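Local coordinates for putative HMP/thiamine permease protein YkoE (Bacillus subtilis, PDB 5EDL) that serves as the substrate-binding S component of an energy-coupling factor transporter, binds thiamine, and probably carries it across the cell membrane, at residues V4-I9 with I58-A63. Residues are numbered along the deposited sequence; the frame is centred on the assembly and turned at random.
Sequences VKEIVI and IRKPGA
Glu-6 and Lys-60 join in a salt bridge that carries the polar half of this contact. Lys-60 NZ lies 2.9 Å from Glu-6 OE1, which it approaches through the syn lone pair; a weak second bond of 3.1 Å runs from the same NZ to Glu-6 OE2. The ammonium group therefore straddles both carboxylate oxygens, and the lysine chain runs roughly perpendicular to the glutamate chain. Both are extended beyond CG; in Lys-60 the first torsion (chi1 -61°) aims the chain at Glu-6, and the extended torsions beyond CG carry NZ across. Each charged end has a further partner near the N-terminus: Glu-6 OE1 accepts a hydrogen bond from Lys-3 N, and Lys-60 NZ donates one to Ser-1 O.

A water adds a bridge to the backbone, donating to Glu-6 OE2 (2.8 Å) and to Ile-58 O (2.6 Å). The carboxylate of a buried residue is thus gripped through both oxygens, an environment that would probably favour its ionised form.

Van der Waals contacts centre on Ile-58. The one between apolar side chains is Ile-58 CD1 to Ile-9 CG2, 4.2 Å. The same methyl, Ile-58 CD1, rests on the carbonyl oxygen Glu-6 O at 3.7 Å. The torsion (chi1 -65°, CG1 anti to the carbonyl carbon) points CG1 and its CD1 at the helix backbone and leaves CG2 beside the carboxylate carbon Glu-6 CD.

The contact ties the beginning of helix 4-35 to the link between helices 49-58 and 63-77. There Arg-59 leaves helical geometry with positive phi, a type II turn spans Lys-60 to Ala-63, and Gly-62 takes the N-cap position of helix 63-77. The side chains of Glu-6 and Ile-9 also touch Met-178, just before helix 179-192, and Arg-59 NH2 forms a salt bridge with Glu-183 of that last helix.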
loop_
_atom_site.group_PDB
_atom_site.type_symbol
_atom_site.label_atom_id
_atom_site.label_comp_id
_atom_site.label_asym_id
_atom_site.label_seq_id
_atom_site.Cartn_x
_atom_site.Cartn_y
_atom_site.Cartn_z
ATOM N N VAL A 4 8.738 19.642 3.974
ATOM C CA VAL A 4 7.550 20.110 3.273
ATOM C C VAL A 4 7.378 19.343 1.981
ATOM O O VAL A 4 6.308 18.792 1.716
ATOM C CB VAL A 4 7.629 21.621 2.969
ATOM C CG1 VAL A 4 6.508 22.032 2.025
ATOM C CG2 VAL A 4 7.589 22.416 4.260
ATOM N N LYS A 5 8.453 19.269 1.202
ATOM C CA LYS A 5 8.421 18.570 -0.079
ATOM C C LYS A 5 8.000 17.103 0.063
ATOM O O LYS A 5 7.347 16.562 -0.820
ATOM C CB LYS A 5 9.780 18.659 -0.773
ATOM C CG LYS A 5 10.936 18.018 -0.023
ATOM C CD LYS A 5 12.261 18.282 -0.742
ATOM C CE LYS A 5 13.431 17.591 -0.064
ATOM N NZ LYS A 5 14.754 17.963 -0.688
ATOM N N GLU A 6 8.366 16.461 1.169
ATOM C CA GLU A 6 7.992 15.058 1.371
ATOM C C GLU A 6 6.496 14.941 1.668
ATOM O O GLU A 6 5.819 14.052 1.153
ATOM C CB GLU A 6 8.815 14.433 2.494
ATOM C CG GLU A 6 10.299 14.253 2.135
ATOM C CD GLU A 6 11.169 13.997 3.353
ATOM O OE1 GLU A 6 10.787 14.429 4.459
ATOM O OE2 GLU A 6 12.223 13.355 3.211
ATOM N N ILE A 7 5.992 15.842 2.504
ATOM C CA ILE A 7 4.569 15.885 2.796
ATOM C C ILE A 7 3.825 16.099 1.472
ATOM O O ILE A 7 2.869 15.382 1.163
ATOM C CB ILE A 7 4.231 16.986 3.842
ATOM C CG1 ILE A 7 4.839 16.624 5.203
ATOM C CG2 ILE A 7 2.728 17.150 3.990
ATOM C CD1 ILE A 7 4.795 17.752 6.232
ATOM N N VAL A 8 4.307 17.038 0.668
ATOM C CA VAL A 8 3.705 17.326 -0.629
ATOM C C VAL A 8 3.754 16.155 -1.615
ATOM O O VAL A 8 2.743 15.852 -2.251
ATOM C CB VAL A 8 4.368 18.543 -1.298
ATOM C CG1 VAL A 8 3.799 18.752 -2.693
ATOM C CG2 VAL A 8 4.173 19.794 -0.450
ATOM N N ILE A 9 4.912 15.510 -1.763
ATOM C CA ILE A 9 5.024 14.388 -2.704
ATOM C C ILE A 9 4.162 13.205 -2.257
ATOM O O ILE A 9 3.591 12.475 -3.081
ATOM C CB ILE A 9 6.477 13.903 -2.872
ATOM C CG1 ILE A 9 6.520 12.713 -3.823
ATOM C CG2 ILE A 9 7.063 13.462 -1.549
ATOM C CD1 ILE A 9 7.848 12.027 -3.864
ATOM N N ILE A 58 9.982 7.502 1.193
ATOM C CA ILE A 58 10.260 8.597 2.113
ATOM C C ILE A 58 11.004 8.122 3.357
ATOM O O ILE A 58 11.895 8.808 3.852
ATOM C CB ILE A 58 8.953 9.312 2.517
ATOM C CG1 ILE A 58 8.332 9.972 1.284
ATOM C CG2 ILE A 58 9.215 10.314 3.635
ATOM C CD1 ILE A 58 6.938 10.525 1.508
ATOM N N ARG A 59 10.624 6.942 3.842
ATOM C CA ARG A 59 11.346 6.235 4.895
ATOM C C ARG A 59 11.342 6.998 6.220
ATOM O O ARG A 59 12.342 7.042 6.921
ATOM C CB ARG A 59 12.784 5.935 4.432
ATOM C CG ARG A 59 12.803 5.094 3.151
ATOM C CD ARG A 59 14.169 4.520 2.771
ATOM N NE ARG A 59 14.007 3.634 1.620
ATOM C CZ ARG A 59 14.973 2.941 1.040
ATOM N NH1 ARG A 59 16.220 3.026 1.476
ATOM N NH2 ARG A 59 14.686 2.166 0.003
ATOM N N LYS A 60 10.196 7.583 6.558
ATOM C CA LYS A 60 10.032 8.272 7.824
ATOM C C LYS A 60 8.710 7.824 8.468
ATOM O O LYS A 60 7.813 7.361 7.778
ATOM C CB LYS A 60 10.077 9.786 7.622
ATOM C CG LYS A 60 11.409 10.265 7.043
ATOM C CD LYS A 60 11.513 11.763 6.935
ATOM C CE LYS A 60 12.919 12.167 6.449
ATOM N NZ LYS A 60 13.020 13.614 6.156
ATOM N N PRO A 61 8.617 7.929 9.795
ATOM C CA PRO A 61 7.463 7.386 10.513
ATOM C C PRO A 61 6.168 8.061 10.083
ATOM O O PRO A 61 6.133 9.266 9.871
ATOM C CB PRO A 61 7.783 7.687 11.983
ATOM C CG PRO A 61 9.295 7.868 12.021
ATOM C CD PRO A 61 9.635 8.497 10.703
ATOM N N GLY A 62 5.120 7.267 9.945
ATOM C CA GLY A 62 3.817 7.788 9.586
ATOM C C GLY A 62 3.517 7.787 8.101
ATOM O O GLY A 62 2.383 8.051 7.709
ATOM N N ALA A 63 4.513 7.494 7.266
ATOM C CA ALA A 63 4.302 7.526 5.813
ATOM C C ALA A 63 3.222 6.548 5.362
ATOM O O ALA A 63 2.345 6.901 4.574
ATOM C CB ALA A 63 5.609 7.229 5.064
HETATM O O HOH W 1 13.018 10.749 2.486
#